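Local coordinates for protein mini spindles (Drosophila melanogaster, PDB 5VJC), which probably binds tubulin through a TOG domain built of HEAT repeats, promoting microtubule dynamics and mitotic spindle formation, at residues L160-I164 and E194-L198; I199-M204 and Q236-S241. One frame throughout, in Å; residues are numbered along the deposited sequence.

Contact 1: residues L160-I164 and E194-L198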
loop_
_atom_site.group_PDB
_atom_site.type_symbol
_atom_site.label_atom_id
_atom_site.label_comp_id
_atom_site.label_asym_id
_atom_site.label_seq_id
_atom_site.Cartn_x
_atom_site.Cartn_y
_atom_site.Cartn_z
ATOM N N LEU A 160 4.127 4.184 -1.498
ATOM C CA LEU A 160 4.551 3.125 -0.586
ATOM C C LEU A 160 5.894 3.479 0.077
ATOM O O LEU A 160 6.121 3.228 1.277
ATOM C CB LEU A 160 4.659 1.786 -1.316
ATOM C CG LEU A 160 4.868 0.561 -0.412
ATOM C CD1 LEU A 160 3.582 0.165 0.333
ATOM C CD2 LEU A 160 5.397 -0.622 -1.196
ATOM N N ARG A 161 6.764 4.136 -0.680
ATOM C CA ARG A 161 8.089 4.433 -0.138
ATOM C C ARG A 161 8.097 5.675 0.737
ATOM O O ARG A 161 9.091 5.956 1.404
ATOM C CB ARG A 161 9.092 4.544 -1.274
ATOM C CG ARG A 161 9.362 3.160 -1.860
ATOM C CD ARG A 161 10.257 3.207 -3.088
ATOM N NE ARG A 161 10.335 1.887 -3.702
ATOM C CZ ARG A 161 11.159 1.574 -4.699
ATOM N NH1 ARG A 161 12.007 2.482 -5.172
ATOM N NH2 ARG A 161 11.155 0.338 -5.193
ATOM N N GLN A 162 6.966 6.374 0.772
ATOM C CA GLN A 162 6.709 7.367 1.799
ATOM C C GLN A 162 6.072 6.744 3.043
ATOM O O GLN A 162 6.389 7.136 4.147
ATOM C CB GLN A 162 5.787 8.458 1.275
ATOM C CG GLN A 162 6.389 9.308 0.182
ATOM C CD GLN A 162 5.367 10.268 -0.333
ATOM O OE1 GLN A 162 4.310 9.850 -0.847
ATOM N NE2 GLN A 162 5.624 11.563 -0.144
ATOM N N VAL A 163 5.151 5.801 2.844
ATOM C CA VAL A 163 4.477 5.157 3.968
ATOM C C VAL A 163 5.474 4.545 4.949
ATOM O O VAL A 163 5.310 4.670 6.173
ATOM C CB VAL A 163 3.502 4.071 3.485
ATOM C CG1 VAL A 163 2.929 3.304 4.667
ATOM C CG2 VAL A 163 2.362 4.712 2.673
ATOM N N ILE A 164 6.524 3.903 4.429
ATOM C CA ILE A 164 7.475 3.229 5.299
ATOM C C ILE A 164 8.246 4.213 6.173
ATOM O O ILE A 164 8.869 3.802 7.126
ATOM C CB ILE A 164 8.511 2.385 4.519
ATOM C CG1 ILE A 164 9.330 3.284 3.588
ATOM C CG2 ILE A 164 7.823 1.285 3.754
ATOM C CD1 ILE A 164 10.103 2.520 2.523
ATOM N N GLU A 194 9.808 -5.171 -5.120
ATOM C CA GLU A 194 9.714 -4.312 -3.948
ATOM C C GLU A 194 10.412 -4.957 -2.753
ATOM O O GLU A 194 11.106 -4.280 -1.988
ATOM C CB GLU A 194 8.245 -3.992 -3.628
ATOM C CG GLU A 194 8.088 -2.763 -2.714
ATOM C CD GLU A 194 8.607 -1.469 -3.350
ATOM O OE1 GLU A 194 8.848 -1.430 -4.583
ATOM O OE2 GLU A 194 8.737 -0.469 -2.624
ATOM N N LEU A 195 10.262 -6.272 -2.597
ATOM C CA LEU A 195 10.968 -6.961 -1.527
ATOM C C LEU A 195 12.479 -6.751 -1.672
ATOM O O LEU A 195 13.180 -6.522 -0.684
ATOM C CB LEU A 195 10.622 -8.453 -1.510
ATOM C CG LEU A 195 9.156 -8.768 -1.133
ATOM C CD1 LEU A 195 8.751 -10.202 -1.495
ATOM C CD2 LEU A 195 8.873 -8.477 0.363
ATOM N N THR A 196 12.961 -6.800 -2.907
ATOM C CA THR A 196 14.382 -6.596 -3.189
ATOM C C THR A 196 14.801 -5.186 -2.762
ATOM O O THR A 196 15.841 -5.005 -2.118
ATOM C CB THR A 196 14.699 -6.808 -4.686
ATOM O OG1 THR A 196 14.234 -8.096 -5.103
ATOM C CG2 THR A 196 16.215 -6.687 -4.967
ATOM N N PHE A 197 13.983 -4.190 -3.109
ATOM C CA PHE A 197 14.277 -2.820 -2.704
ATOM C C PHE A 197 14.335 -2.702 -1.177
ATOM O O PHE A 197 15.261 -2.107 -0.613
ATOM C CB PHE A 197 13.243 -1.842 -3.281
ATOM C CG PHE A 197 13.274 -0.481 -2.629
ATOM C CD1 PHE A 197 14.179 0.486 -3.054
ATOM C CD2 PHE A 197 12.419 -0.178 -1.583
ATOM C CE1 PHE A 197 14.212 1.732 -2.442
ATOM C CE2 PHE A 197 12.449 1.066 -0.974
ATOM C CZ PHE A 197 13.343 2.021 -1.414
ATOM N N LEU A 198 13.357 -3.289 -0.503
ATOM C CA LEU A 198 13.286 -3.208 0.951
ATOM C C LEU A 198 14.453 -3.918 1.638
ATOM O O LEU A 198 14.982 -3.440 2.651
ATOM C CB LEU A 198 11.961 -3.804 1.444
ATOM C CG LEU A 198 10.736 -2.953 1.130
ATOM C CD1 LEU A 198 9.477 -3.727 1.518
ATOM C CD2 LEU A 198 10.829 -1.606 1.860
#
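The segments 160-164 and 194-198 are short pieces of two helices running in broadly the same direction: their N-to-C axes diverge by 38° and come no closer than 12.7 Å. The nearest CA pairs, R161 with L198 at 9.3 Å and L160 with E194 at 9.7 Å, confirm a wide gap that only sizeable side chains can bridge. R161 does most of this. Its guanidinium meets the E194 carboxylate side-on in a two-pronged salt bridge, with R161 NE donating to E194 OE2 (3.0 Å, 172° at the hydrogen) and R161 NH2 to E194 OE1 (3.0 Å, 158°). One face of the same group lies flat on the F197 ring: the planes differ by 3°, and R161 CZ stands 3.5 Å from the ring centroid, 9° off its normal, a cation-pi stack. R161 CD adds a CH-pi contact at 4.0 Å from that centroid. Helices 150-166 and 185-202 pack here as corresponding helices of what are probably successive HEAT repeats; the shared direction of the axes is consistent with the stacked helices of a HEAT solenoid. Because E194, F197 and L198 are spaced i, i+3, i+4, they share one helix face, so carboxylate and ring can hold the arginine together. L160 CD2 comes within 3.6 Å of E194 OE2, while L160 also packs on V138, L141 and L142 of helix 131-142. I164 CD1 reaches L198 CD2 at 4.2 Å and, near the ring plane of F197, CE2 at 4.5 Å.

Contact 2: residues I199-M204 and Q236-S241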
loop_
_atom_site.group_PDB
_atom_site.type_symbol
_atom_site.label_atom_id
_atom_site.label_comp_id
_atom_site.label_asym_id
_atom_site.label_seq_id
_atom_site.Cartn_x
_atom_site.Cartn_y
_atom_site.Cartn_z
ATOM N N ILE A 199 14.839 -5.069 1.104
ATOM C CA ILE A 199 15.967 -5.822 1.672
ATOM C C ILE A 199 17.297 -5.071 1.458
ATOM O O ILE A 199 18.111 -4.994 2.359
ATOM C CB ILE A 199 16.054 -7.233 1.062
ATOM C CG1 ILE A 199 14.845 -8.060 1.511
ATOM C CG2 ILE A 199 17.344 -7.944 1.501
ATOM C CD1 ILE A 199 14.747 -9.385 0.814
ATOM N N GLU A 200 17.497 -4.512 0.266
ATOM C CA GLU A 200 18.659 -3.657 0.015
ATOM C C GLU A 200 18.694 -2.416 0.930
ATOM O O GLU A 200 19.770 -1.939 1.319
ATOM C CB GLU A 200 18.680 -3.227 -1.458
ATOM C CG GLU A 200 20.062 -2.865 -1.967
ATOM C CD GLU A 200 20.036 -2.217 -3.347
ATOM O OE1 GLU A 200 18.964 -1.731 -3.761
ATOM O OE2 GLU A 200 21.090 -2.197 -4.023
ATOM N N SER A 201 17.515 -1.913 1.296
ATOM C CA SER A 201 17.394 -0.666 2.045
ATOM C C SER A 201 17.495 -0.848 3.549
ATOM O O SER A 201 18.085 -0.021 4.250
ATOM C CB SER A 201 16.067 0.020 1.709
ATOM O OG SER A 201 16.031 0.363 0.334
ATOM N N TYR A 202 16.919 -1.934 4.050
ATOM C CA TYR A 202 16.821 -2.143 5.479
ATOM C C TYR A 202 17.736 -3.268 5.944
ATOM O O TYR A 202 17.914 -3.469 7.137
ATOM C CB TYR A 202 15.370 -2.432 5.864
ATOM C CG TYR A 202 14.493 -1.207 5.727
ATOM C CD1 TYR A 202 14.432 -0.263 6.743
ATOM C CD2 TYR A 202 13.752 -0.977 4.575
ATOM C CE1 TYR A 202 13.647 0.883 6.620
ATOM C CE2 TYR A 202 12.956 0.160 4.446
ATOM C CZ TYR A 202 12.901 1.079 5.479
ATOM O OH TYR A 202 12.129 2.215 5.362
ATOM N N GLY A 203 18.304 -4.003 4.994
ATOM C CA GLY A 203 19.115 -5.165 5.323
ATOM C C GLY A 203 18.290 -6.339 5.826
ATOM O O GLY A 203 17.051 -6.275 5.894
ATOM N N MET A 204 18.973 -7.422 6.193
ATOM C CA MET A 204 18.282 -8.664 6.519
ATOM C C MET A 204 17.465 -8.622 7.788
ATOM O O MET A 204 16.709 -9.561 8.036
ATOM C CB MET A 204 19.273 -9.823 6.608
ATOM C CG MET A 204 19.934 -10.145 5.282
ATOM S SD MET A 204 18.754 -10.695 4.027
ATOM C CE MET A 204 17.869 -11.948 4.967
ATOM N N GLN A 236 20.141 -10.809 -3.976
ATOM C CA GLN A 236 20.354 -9.719 -3.041
ATOM C C GLN A 236 20.459 -10.271 -1.635
ATOM O O GLN A 236 21.295 -9.817 -0.829
ATOM C CB GLN A 236 19.226 -8.692 -3.153
ATOM C CG GLN A 236 19.254 -7.628 -2.096
ATOM C CD GLN A 236 20.506 -6.765 -2.166
ATOM O OE1 GLN A 236 20.747 -6.078 -3.156
ATOM N NE2 GLN A 236 21.313 -6.815 -1.114
ATOM N N VAL A 237 19.635 -11.269 -1.332
ATOM C CA VAL A 237 19.740 -11.922 -0.037
ATOM C C VAL A 237 21.130 -12.571 0.078
ATOM O O VAL A 237 21.743 -12.545 1.150
ATOM C CB VAL A 237 18.629 -12.971 0.178
ATOM C CG1 VAL A 237 18.864 -13.740 1.446
ATOM C CG2 VAL A 237 17.256 -12.295 0.235
ATOM N N PHE A 238 21.641 -13.111 -1.030
ATOM C CA PHE A 238 22.938 -13.787 -0.990
ATOM C C PHE A 238 24.079 -12.815 -0.650
ATOM O O PHE A 238 24.952 -13.139 0.151
ATOM C CB PHE A 238 23.229 -14.496 -2.316
ATOM C CG PHE A 238 24.570 -15.183 -2.349
ATOM C CD1 PHE A 238 24.852 -16.228 -1.468
ATOM C CD2 PHE A 238 25.553 -14.783 -3.245
ATOM C CE1 PHE A 238 26.088 -16.866 -1.489
ATOM C CE2 PHE A 238 26.791 -15.415 -3.264
ATOM C CZ PHE A 238 27.055 -16.460 -2.384
ATOM N N PHE A 239 24.041 -11.624 -1.246
ATOM C CA PHE A 239 25.027 -10.570 -1.005
ATOM C C PHE A 239 25.089 -10.115 0.444
ATOM O O PHE A 239 26.107 -9.577 0.886
ATOM C CB PHE A 239 24.735 -9.352 -1.885
ATOM C CG PHE A 239 24.962 -9.582 -3.355
ATOM C CD1 PHE A 239 25.868 -10.525 -3.800
ATOM C CD2 PHE A 239 24.280 -8.829 -4.295
ATOM C CE1 PHE A 239 26.071 -10.727 -5.157
ATOM C CE2 PHE A 239 24.481 -9.023 -5.651
ATOM C CZ PHE A 239 25.379 -9.973 -6.083
ATOM N N LEU A 240 24.006 -10.302 1.190
ATOM C CA LEU A 240 23.973 -9.836 2.566
ATOM C C LEU A 240 24.133 -10.969 3.549
ATOM O O LEU A 240 24.408 -10.735 4.722
ATOM C CB LEU A 240 22.668 -9.088 2.866
ATOM C CG LEU A 240 22.413 -7.803 2.072
ATOM C CD1 LEU A 240 21.041 -7.232 2.453
ATOM C CD2 LEU A 240 23.530 -6.781 2.336
ATOM N N SER A 241 23.958 -12.200 3.075
ATOM C CA SER A 241 23.823 -13.329 3.996
ATOM C C SER A 241 24.828 -14.439 3.725
ATOM O O SER A 241 25.064 -15.289 4.582
ATOM C CB SER A 241 22.407 -13.900 3.936
ATOM O OG SER A 241 21.436 -12.878 4.092
#
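L240 and M204 are the two chief bumps of this interface. L240 CD1 enters a shallow hollow floored by backbone, 3.7 Å from I199 O and 4.0 Å from G203 CA, and walled by I199 CG2 at 3.9 Å. I199 answers in the other direction: its CG2 also touches Q236 CG (4.1 Å), and its CD1 meets V237 CG2 (3.9 Å). At one end, E200 CG rests against Q236 OE1 at 3.5 Å. These pieces belong to the C-terminal turns of helices 185-202 and 224-241, probably corresponding helices of adjacent HEAT repeats. Where the former ends, G203 takes a positive phi (72°), and the chain turns so that M204 points toward helix 224-241. The M204 side chain, m at all three chi angles, curls over that helix: M204 CG fits against L240 CB (3.8 Å) and S241 OG (3.3 Å), and M204 SD sits on V237 CG1 (4.0 Å). S241 OG donates to V237 O (3.0 Å) within its own helix, which holds the hydroxyl beside M204.

How the contacts relate
From the N terminus, helix 150-166 leads through helix 169-178 to helix 185-202, where contact 1 closes a loop of 29 intervening residues. The chain then finishes that helix, passes through helix 209-217 and enters helix 224-241, where contact 2 closes a second loop of 31 residues. The loops follow in series, neither nesting nor crossing, and helix 185-202 serves both. Together they tie three probably consecutive HEAT repeats side by side. The centres of the two contacts lie about 13 Å apart, and the contacts touch: I164 CG1 is 3.5 Å from Y202 OH, and T196 CG2 is 4.0 Å from Q236 CB. The centre of contact 1 is about 9 Å, that of contact 2 about 22 Å, from the chain's centre.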